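Local atomic coordinates of tRNA (cytosine(38)-C(5))-methyltransferase (Schizosaccharomyces pombe, PDB entry 6FDF), a protein that methylates C5 of cytosine 38 in the anticodon loop of tRNA(Asp), and less efficiently of tRNA(Glu), using S-adenosyl-L-methionine as methyl donor. Residues G22-L27 and A34-A39; E138-L143 and L150-L155; R168-A173 and S322-L327. All blocks are in the same frame, centred on the assembly; numbering follows the deposited sequence. Where two conformers were deposited one is given.

Interaction 1: residues G22-L27 and A34-A39; sequences GMHYAL and ADIVCA. With SAH (S-adenosyl-L-homocysteine), chain E.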
loop_
_atom_site.group_PDB
_atom_site.type_symbol
_atom_site.label_atom_id
_atom_site.label_comp_id
_atom_site.label_asym_id
_atom_site.label_seq_id
_atom_site.Cartn_x
_atom_site.Cartn_y
_atom_site.Cartn_z
ATOM N N GLY A 22 -6.363 0.554 -3.706
ATOM C CA GLY A 22 -6.314 0.670 -2.257
ATOM C C GLY A 22 -6.848 1.998 -1.753
ATOM O O GLY A 22 -7.586 2.040 -0.767
ATOM N N MET A 23 -6.486 3.103 -2.425
ATOM C CA MET A 23 -6.952 4.421 -1.988
ATOM C C MET A 23 -8.468 4.532 -2.074
ATOM O O MET A 23 -9.109 5.112 -1.188
ATOM C CB MET A 23 -6.303 5.532 -2.822
ATOM C CG MET A 23 -4.800 5.699 -2.673
ATOM S SD MET A 23 -4.353 6.336 -1.038
ATOM C CE MET A 23 -2.590 6.550 -1.252
ATOM N N HIS A 24 -9.061 3.987 -3.139
ATOM C CA HIS A 24 -10.511 3.997 -3.268
ATOM C C HIS A 24 -11.156 3.188 -2.147
ATOM O O HIS A 24 -12.156 3.612 -1.556
ATOM C CB HIS A 24 -10.897 3.457 -4.648
ATOM C CG HIS A 24 -12.324 3.700 -5.037
ATOM N ND1 HIS A 24 -12.725 3.768 -6.356
ATOM C CD2 HIS A 24 -13.444 3.880 -4.296
ATOM C CE1 HIS A 24 -14.028 3.986 -6.409
ATOM N NE2 HIS A 24 -14.489 4.055 -5.174
ATOM N N TYR A 25 -10.580 2.028 -1.819
ATOM C CA TYR A 25 -11.123 1.233 -0.725
ATOM C C TYR A 25 -11.017 1.981 0.597
ATOM O O TYR A 25 -11.923 1.904 1.436
ATOM C CB TYR A 25 -10.405 -0.110 -0.623
ATOM C CG TYR A 25 -10.827 -1.132 -1.656
ATOM C CD1 TYR A 25 -12.122 -1.628 -1.683
ATOM C CD2 TYR A 25 -9.910 -1.642 -2.568
ATOM C CE1 TYR A 25 -12.505 -2.581 -2.613
ATOM C CE2 TYR A 25 -10.286 -2.600 -3.500
ATOM C CZ TYR A 25 -11.582 -3.062 -3.517
ATOM O OH TYR A 25 -11.959 -4.004 -4.447
ATOM N N ALA A 26 -9.918 2.715 0.797
ATOM C CA ALA A 26 -9.748 3.477 2.030
ATOM C C ALA A 26 -10.730 4.638 2.100
ATOM O O ALA A 26 -11.251 4.953 3.177
ATOM C CB ALA A 26 -8.307 3.982 2.140
ATOM N N LEU A 27 -11.004 5.278 0.956
ATOM C CA LEU A 27 -12.027 6.318 0.915
ATOM C C LEU A 27 -13.395 5.753 1.273
ATOM O O LEU A 27 -14.186 6.407 1.964
ATOM C CB LEU A 27 -12.059 6.970 -0.471
ATOM C CG LEU A 27 -10.905 7.932 -0.774
ATOM C CD1 LEU A 27 -10.766 8.119 -2.279
ATOM C CD2 LEU A 27 -11.123 9.279 -0.093
ATOM N N ALA A 34 -17.112 10.500 -2.046
ATOM C CA ALA A 34 -16.033 10.788 -2.977
ATOM C C ALA A 34 -16.385 10.237 -4.347
ATOM O O ALA A 34 -16.851 9.100 -4.468
ATOM C CB ALA A 34 -14.708 10.191 -2.492
ATOM N N ASP A 35 -16.166 11.047 -5.369
ATOM C CA ASP A 35 -16.265 10.615 -6.755
ATOM C C ASP A 35 -14.846 10.551 -7.304
ATOM O O ASP A 35 -14.225 11.591 -7.543
ATOM C CB ASP A 35 -17.137 11.570 -7.566
ATOM C CG ASP A 35 -18.508 11.781 -6.944
ATOM O OD1 ASP A 35 -19.015 10.850 -6.280
ATOM O OD2 ASP A 35 -19.076 12.880 -7.117
ATOM N N ILE A 36 -14.322 9.336 -7.468
ATOM C CA ILE A 36 -13.044 9.163 -8.150
ATOM C C ILE A 36 -13.258 9.560 -9.602
ATOM O O ILE A 36 -13.862 8.814 -10.383
ATOM C CB ILE A 36 -12.507 7.721 -8.044
ATOM C CG1 ILE A 36 -12.356 7.295 -6.583
ATOM C CG2 ILE A 36 -11.167 7.595 -8.764
ATOM C CD1 ILE A 36 -11.469 8.180 -5.795
ATOM N N VAL A 37 -12.800 10.758 -9.960
ATOM C CA VAL A 37 -12.967 11.237 -11.328
ATOM C C VAL A 37 -12.152 10.384 -12.288
ATOM O O VAL A 37 -12.607 10.046 -13.392
ATOM C CB VAL A 37 -12.579 12.724 -11.406
ATOM C CG1 VAL A 37 -12.534 13.197 -12.850
ATOM C CG2 VAL A 37 -13.549 13.562 -10.592
ATOM N N CYS A 38 -10.939 10.020 -11.885
ATOM C CA CYS A 38 -10.061 9.211 -12.712
ATOM C C CYS A 38 -9.076 8.505 -11.797
ATOM O O CYS A 38 -8.643 9.068 -10.788
ATOM C CB CYS A 38 -9.301 10.054 -13.745
ATOM S SG CYS A 38 -8.514 9.083 -15.069
ATOM N N ALA A 39 -8.737 7.276 -12.160
ATOM C CA ALA A 39 -7.655 6.523 -11.542
ATOM C C ALA A 39 -6.635 6.254 -12.635
ATOM O O ALA A 39 -7.003 5.796 -13.719
ATOM C CB ALA A 39 -8.171 5.222 -10.929
HETATM N N SAH E . -1.331 2.460 -4.437
HETATM C CA SAH E . -1.744 1.421 -5.355
HETATM C CB SAH E . -0.543 0.759 -6.037
HETATM C CG SAH E . 0.653 1.706 -6.112
HETATM S SD SAH E . 2.149 0.881 -6.565
HETATM C C SAH E . -2.577 0.407 -4.638
HETATM O O SAH E . -2.863 0.619 -3.439
HETATM O OXT SAH E . -2.955 -0.594 -5.283
HETATM C "C5'" SAH E . 2.654 2.071 -7.757
HETATM C "C4'" SAH E . 1.759 1.961 -8.991
HETATM O "O4'" SAH E . 2.083 3.044 -9.844
HETATM C "C3'" SAH E . 1.958 0.665 -9.777
HETATM O "O3'" SAH E . 0.696 0.043 -10.015
HETATM C "C2'" SAH E . 2.530 1.122 -11.122
HETATM O "O2'" SAH E . 1.977 0.388 -12.220
HETATM C "C1'" SAH E . 2.107 2.584 -11.183
HETATM N N9 SAH E . 3.051 3.466 -11.902
HETATM C C8 SAH E . 4.391 3.520 -11.765
HETATM N N7 SAH E . 4.917 4.458 -12.590
HETATM C C5 SAH E . 3.907 5.027 -13.276
HETATM C C6 SAH E . 3.767 6.081 -14.301
HETATM N N6 SAH E . 4.851 6.734 -14.775
HETATM N N1 SAH E . 2.516 6.356 -14.741
HETATM C C2 SAH E . 1.432 5.712 -14.274
HETATM N N3 SAH E . 1.486 4.743 -13.342
HETATM C C4 SAH E . 2.680 4.360 -12.820
#
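His24 and Leu27 of helix segment 22-27 face Ile36 and Ala34 of strand segment 34-39, the two axes running nearly antiparallel (164°) and approaching to 10.1 Å. Ile36 meets both helix side chains. With chi1 -57° its CG1 lies opposite the carbonyl carbon and beside the backbone N, and the branch runs between the two helix residues. CG1 sits over one face of the His24 imidazole, 3.8 Å from the ring centroid and 19° off the normal, a CH-pi contact displaced toward the rim, where ND1 is the closest ring atom at 3.6 Å. The terminal CD1 of Ile36 goes on to meet CD1 of Leu27 at 3.6 Å, while CD2 of the same leucine is 4.4 Å from CB of Ala34. A beta-branched isoleucine suits the strand and offers separate carbons to separate partners; the short Ala34 offers a single methyl on which Leu27 rests. The imidazole serves both chemistries, since its face takes a methylene while ND1 is hydrogen-bonded to Tyr50 OH and the ring stacks with His54. Gly22 N comes within 3.5 Å of the SAH atom O, where a side chain would collide with the ligand. Strand 11-16, helix 22-29 and strand 34-41 form the first beta-alpha-beta unit of the Rossmann-like class I methyltransferase fold, with the N-terminal end of the helix, at Gly22, beside the cofactor.

Interaction 2: residues E138-L143 and L150-L155; sequences ECRKVL and LIEGIL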
loop_
_atom_site.group_PDB
_atom_site.type_symbol
_atom_site.label_atom_id
_atom_site.label_comp_id
_atom_site.label_asym_id
_atom_site.label_seq_id
_atom_site.Cartn_x
_atom_site.Cartn_y
_atom_site.Cartn_z
ATOM N N GLU A 138 12.427 18.026 -2.679
ATOM C CA GLU A 138 11.767 18.797 -3.729
ATOM C C GLU A 138 10.270 18.902 -3.477
ATOM O O GLU A 138 9.661 19.948 -3.729
ATOM C CB GLU A 138 12.039 18.163 -5.093
ATOM C CG GLU A 138 13.505 18.218 -5.502
ATOM C CD GLU A 138 14.015 19.640 -5.615
ATOM O OE1 GLU A 138 13.369 20.444 -6.322
ATOM O OE2 GLU A 138 15.053 19.955 -4.992
ATOM N N CYS A 139 9.666 17.830 -2.966
ATOM C CA CYS A 139 8.236 17.839 -2.668
ATOM C C CYS A 139 7.903 18.842 -1.564
ATOM O O CYS A 139 6.974 19.645 -1.706
ATOM C CB CYS A 139 7.785 16.433 -2.282
ATOM S SG CYS A 139 6.069 16.338 -1.724
ATOM N N ARG A 140 8.634 18.802 -0.444
ATOM C CA ARG A 140 8.375 19.767 0.627
ATOM C C ARG A 140 8.522 21.198 0.126
ATOM O O ARG A 140 7.741 22.082 0.501
ATOM C CB ARG A 140 9.327 19.537 1.808
ATOM C CG ARG A 140 9.273 18.148 2.406
ATOM C CD ARG A 140 10.099 18.061 3.682
ATOM N NE ARG A 140 10.170 16.686 4.161
ATOM C CZ ARG A 140 11.150 15.837 3.861
ATOM N NH1 ARG A 140 11.113 14.597 4.326
ATOM N NH2 ARG A 140 12.177 16.234 3.121
ATOM N N LYS A 141 9.508 21.437 -0.738
ATOM C CA LYS A 141 9.785 22.784 -1.220
ATOM C C LYS A 141 8.636 23.329 -2.066
ATOM O O LYS A 141 8.170 24.454 -1.846
ATOM C CB LYS A 141 11.095 22.774 -2.010
ATOM C CG LYS A 141 11.713 24.125 -2.259
ATOM C CD LYS A 141 13.236 24.018 -2.333
ATOM C CE LYS A 141 13.688 22.852 -3.203
ATOM N NZ LYS A 141 15.182 22.764 -3.281
ATOM N N VAL A 142 8.157 22.548 -3.036
ATOM C CA VAL A 142 7.105 23.063 -3.910
ATOM C C VAL A 142 5.782 23.169 -3.156
ATOM O O VAL A 142 4.993 24.092 -3.393
ATOM C CB VAL A 142 6.976 22.207 -5.185
ATOM C CG1 VAL A 142 6.484 20.804 -4.869
ATOM C CG2 VAL A 142 6.058 22.896 -6.193
ATOM N N LEU A 143 5.515 22.236 -2.236
ATOM C CA LEU A 143 4.284 22.311 -1.453
ATOM C C LEU A 143 4.290 23.535 -0.544
ATOM O O LEU A 143 3.295 24.265 -0.465
ATOM C CB LEU A 143 4.086 21.025 -0.645
ATOM C CG LEU A 143 3.787 19.756 -1.444
ATOM C CD1 LEU A 143 3.484 18.584 -0.509
ATOM C CD2 LEU A 143 2.635 19.977 -2.414
ATOM N N LEU A 150 2.070 20.876 5.311
ATOM C CA LEU A 150 2.420 19.466 5.163
ATOM C C LEU A 150 2.817 18.870 6.508
ATOM O O LEU A 150 3.675 19.420 7.207
ATOM C CB LEU A 150 3.564 19.289 4.161
ATOM C CG LEU A 150 4.129 17.872 3.987
ATOM C CD1 LEU A 150 3.142 16.965 3.270
ATOM C CD2 LEU A 150 5.462 17.907 3.240
ATOM N N ILE A 151 2.195 17.746 6.866
ATOM C CA ILE A 151 2.669 16.924 7.976
ATOM C C ILE A 151 3.049 15.557 7.424
ATOM O O ILE A 151 2.527 15.120 6.394
ATOM C CB ILE A 151 1.628 16.794 9.107
ATOM C CG1 ILE A 151 0.345 16.136 8.590
ATOM C CG2 ILE A 151 1.337 18.162 9.709
ATOM C CD1 ILE A 151 -0.609 15.723 9.710
ATOM N N GLU A 152 3.996 14.899 8.090
ATOM C CA GLU A 152 4.480 13.615 7.601
ATOM C C GLU A 152 4.871 12.727 8.772
ATOM O O GLU A 152 5.128 13.202 9.882
ATOM C CB GLU A 152 5.652 13.784 6.623
ATOM C CG GLU A 152 6.862 14.497 7.187
ATOM C CD GLU A 152 7.914 14.765 6.124
ATOM O OE1 GLU A 152 7.852 15.834 5.479
ATOM O OE2 GLU A 152 8.800 13.905 5.936
ATOM N N GLY A 153 4.921 11.424 8.507
ATOM C CA GLY A 153 5.339 10.475 9.525
ATOM C C GLY A 153 5.443 9.080 8.951
ATOM O O GLY A 153 5.028 8.813 7.819
ATOM N N ILE A 154 6.024 8.189 9.756
ATOM C CA ILE A 154 6.144 6.773 9.428
ATOM C C ILE A 154 5.164 5.999 10.298
ATOM O O ILE A 154 5.148 6.164 11.525
ATOM C CB ILE A 154 7.580 6.262 9.647
ATOM C CG1 ILE A 154 8.592 7.180 8.964
ATOM C CG2 ILE A 154 7.723 4.820 9.164
ATOM C CD1 ILE A 154 8.552 7.115 7.469
ATOM N N LEU A 155 4.360 5.148 9.665
ATOM C CA LEU A 155 3.343 4.372 10.356
ATOM C C LEU A 155 3.359 2.947 9.824
ATOM O O LEU A 155 3.617 2.713 8.641
ATOM C CB LEU A 155 1.941 4.982 10.185
ATOM C CG LEU A 155 1.740 6.395 10.739
ATOM C CD1 LEU A 155 0.459 7.013 10.190
ATOM C CD2 LEU A 155 1.712 6.361 12.264
#
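Arg140 leaves the helix with CG beside its backbone N and runs extended to NE, which carries the guanidinium across to Glu152; the glutamate holds CG between backbone N and carbonyl carbon (chi1 59°) and then stretches out toward the arginine. They join helix 134-145 to strand 148-155, the outermost strand, which pairs antiparallel with strand 168-175 in the seven-stranded sheet of the class I methyltransferase fold. The side chains cross at about a right angle, yet guanidinium and carboxylate lie only 13° from coplanar, giving a side-on, two-pronged salt bridge. NE of Arg140 donates to OE1 of Glu152 at 2.8 Å, and NH1 reaches OE2 at 2.9 Å. Each end has a second tie, for NH1 also bonds Glu131 O and OE2 accepts from Trp169 NE1, so neither flat group can easily turn. A leucine in place of Arg140 would probably leave the Glu152 carboxylate without its countercharge and with much less to hold its plane. Nearer the backbones the contact is apolar: the aliphatic stem of Arg140 packs through CG on CD2 of Leu150 at 3.9 Å, and the buried Leu143 brings its CD1 to CD1 of Leu150 at 4.1 Å. Of the two prongs, the one from NH1 is the straighter: its N-H points at the syn lone pair of OE2 with an angle of 174°.

Interaction 3: residues R168-A173 and S322-L327; sequences RWYGLA and SYLISL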
loop_
_atom_site.group_PDB
_atom_site.type_symbol
_atom_site.label_atom_id
_atom_site.label_comp_id
_atom_site.label_asym_id
_atom_site.label_seq_id
_atom_site.Cartn_x
_atom_site.Cartn_y
_atom_site.Cartn_z
ATOM N N ARG A 168 5.533 2.547 6.363
ATOM C CA ARG A 168 5.446 3.413 5.198
ATOM C C ARG A 168 5.493 4.863 5.644
ATOM O O ARG A 168 5.051 5.202 6.743
ATOM C CB ARG A 168 4.157 3.162 4.407
ATOM C CG ARG A 168 4.078 1.777 3.793
ATOM C CD ARG A 168 5.152 1.652 2.724
ATOM N NE ARG A 168 4.999 0.467 1.888
ATOM C CZ ARG A 168 5.700 -0.655 2.034
ATOM N NH1 ARG A 168 5.500 -1.670 1.198
ATOM N NH2 ARG A 168 6.599 -0.761 3.004
ATOM N N TRP A 169 6.032 5.711 4.770
ATOM C CA TRP A 169 5.988 7.155 4.943
ATOM C C TRP A 169 4.686 7.695 4.374
ATOM O O TRP A 169 4.206 7.218 3.342
ATOM C CB TRP A 169 7.176 7.805 4.231
ATOM C CG TRP A 169 7.216 9.306 4.302
ATOM C CD1 TRP A 169 7.853 10.065 5.242
ATOM C CD2 TRP A 169 6.626 10.227 3.373
ATOM N NE1 TRP A 169 7.685 11.403 4.965
ATOM C CE2 TRP A 169 6.937 11.529 3.825
ATOM C CE3 TRP A 169 5.863 10.077 2.209
ATOM C CZ2 TRP A 169 6.510 12.676 3.155
ATOM C CZ3 TRP A 169 5.438 11.220 1.541
ATOM C CH2 TRP A 169 5.761 12.501 2.019
ATOM N N TYR A 170 4.119 8.691 5.056
ATOM C CA TYR A 170 2.914 9.369 4.598
ATOM C C TYR A 170 3.098 10.873 4.686
ATOM O O TYR A 170 3.605 11.385 5.692
ATOM C CB TYR A 170 1.690 8.977 5.426
ATOM C CG TYR A 170 1.382 7.509 5.396
ATOM C CD1 TYR A 170 0.540 6.979 4.434
ATOM C CD2 TYR A 170 1.904 6.655 6.367
ATOM C CE1 TYR A 170 0.234 5.631 4.422
ATOM C CE2 TYR A 170 1.611 5.309 6.356
ATOM C CZ TYR A 170 0.774 4.804 5.382
ATOM O OH TYR A 170 0.480 3.461 5.363
ATOM N N GLY A 171 2.686 11.572 3.632
ATOM C CA GLY A 171 2.593 13.018 3.648
ATOM C C GLY A 171 1.156 13.458 3.463
ATOM O O GLY A 171 0.491 13.026 2.517
ATOM N N LEU A 172 0.655 14.270 4.388
ATOM C CA LEU A 172 -0.694 14.824 4.327
ATOM C C LEU A 172 -0.565 16.331 4.193
ATOM O O LEU A 172 0.078 16.971 5.032
ATOM C CB LEU A 172 -1.498 14.470 5.584
ATOM C CG LEU A 172 -2.145 13.085 5.691
ATOM C CD1 LEU A 172 -1.112 11.971 5.657
ATOM C CD2 LEU A 172 -2.972 12.997 6.965
ATOM N N ALA A 173 -1.178 16.902 3.153
ATOM C CA ALA A 173 -1.034 18.326 2.862
ATOM C C ALA A 173 -2.404 18.973 2.732
ATOM O O ALA A 173 -3.267 18.455 2.018
ATOM C CB ALA A 173 -0.225 18.554 1.574
ATOM N N SER A 322 -7.262 4.633 5.570
ATOM C CA SER A 322 -8.607 5.112 5.892
ATOM C C SER A 322 -8.577 6.076 7.076
ATOM O O SER A 322 -9.293 7.085 7.089
ATOM C CB SER A 322 -9.551 3.941 6.188
ATOM O OG SER A 322 -9.322 3.363 7.469
ATOM N N TYR A 323 -7.738 5.787 8.073
ATOM C CA TYR A 323 -7.592 6.698 9.204
ATOM C C TYR A 323 -6.954 8.018 8.782
ATOM O O TYR A 323 -7.389 9.091 9.219
ATOM C CB TYR A 323 -6.751 6.050 10.304
ATOM C CG TYR A 323 -7.265 4.754 10.871
ATOM C CD1 TYR A 323 -8.624 4.519 11.022
ATOM C CD2 TYR A 323 -6.379 3.762 11.265
ATOM C CE1 TYR A 323 -9.084 3.322 11.563
ATOM C CE2 TYR A 323 -6.824 2.570 11.795
ATOM C CZ TYR A 323 -8.175 2.352 11.940
ATOM O OH TYR A 323 -8.607 1.157 12.473
ATOM N N LEU A 324 -5.896 7.960 7.965
ATOM C CA LEU A 324 -5.232 9.188 7.532
ATOM C C LEU A 324 -6.144 10.032 6.653
ATOM O O LEU A 324 -6.121 11.266 6.732
ATOM C CB LEU A 324 -3.940 8.853 6.787
ATOM C CG LEU A 324 -2.840 8.252 7.662
ATOM C CD1 LEU A 324 -1.832 7.539 6.802
ATOM C CD2 LEU A 324 -2.169 9.317 8.529
ATOM N N ILE A 325 -6.947 9.388 5.803
ATOM C CA ILE A 325 -7.901 10.134 4.984
ATOM C C ILE A 325 -8.897 10.869 5.871
ATOM O O ILE A 325 -9.215 12.039 5.633
ATOM C CB ILE A 325 -8.605 9.191 3.990
ATOM C CG1 ILE A 325 -7.667 8.854 2.833
ATOM C CG2 ILE A 325 -9.895 9.819 3.459
ATOM C CD1 ILE A 325 -8.199 7.765 1.921
ATOM N N SER A 326 -9.416 10.187 6.897
ATOM C CA SER A 326 -10.338 10.817 7.837
ATOM C C SER A 326 -9.713 12.049 8.481
ATOM O O SER A 326 -10.351 13.106 8.583
ATOM C CB SER A 326 -10.747 9.811 8.910
ATOM O OG SER A 326 -11.462 8.734 8.339
ATOM N N LEU A 327 -8.466 11.922 8.934
ATOM C CA LEU A 327 -7.750 13.063 9.498
ATOM C C LEU A 327 -7.580 14.172 8.469
ATOM O O LEU A 327 -7.870 15.341 8.741
ATOM C CB LEU A 327 -6.390 12.613 10.023
ATOM C CG LEU A 327 -5.509 13.724 10.594
ATOM C CD1 LEU A 327 -6.184 14.352 11.807
ATOM C CD2 LEU A 327 -4.139 13.183 10.954
#
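Leu324 is the main knob that helix segment 322-327 presses onto strand segment 168-173, entering the hollow between the side chains of Tyr170 and Leu172. These alternate residues project from the same side of the strand, and the helix runs along it at only 20°, with an axis separation of 9.9 Å. The two methyls of Leu324 divide the hollow. CD1 lies over one face of the Tyr170 ring, 3.5 Å from its centroid and 17° off the normal, a CH-pi contact displaced toward CD1 and CG of the ring. CD2 of Leu324 meets CD1 of Leu172 at 4.1 Å. Tyrosine and Leu324 cross at about a right angle, and the flat ring face gives a single methyl a broad surface. Leu172 is in turn a bump for the helix: its CD2 fits against the backbone at Leu324 O, 3.6 Å away, and touches CD2 of Leu327 at 4.2 Å. Leu327 reaches that spot because its CG points opposite the backbone N (chi1 178°), which swings the branch back toward the sheet. All four residues are buried and no hydrogen bond crosses the contact, which rests on apolar packing and one CH-pi contact, as suits leucines and an aromatic face. Helix 318-328, near the C-terminal end of the chain, thus packs on strand 168-175, the antiparallel strand inserted between 121-127 and 148-155 in the Rossmann-like methyltransferase sheet.

In the fold
All three contacts lay a helix against the same seven-stranded sheet, those of interactions 1 and 3 on one face and that of interaction 2 on the other. Interaction 3 is the core contact, fully buried and apolar, whereas interactions 1 and 2 are partly buried and mix aliphatic packing with an imidazole face or an ion pair. Interactions 2 and 3 share neighbouring strands: Ile151 O lies 2.9 Å from Leu172 N, a probable hydrogen bond. Interaction 1 stands on the other half of the sheet, but its helix leans on that of interaction 3, with Ala26 CB 3.8 Å from Ile325 CD1. Helix 318-328 therefore bridges the cofactor-side unit and the antiparallel end of the sheet.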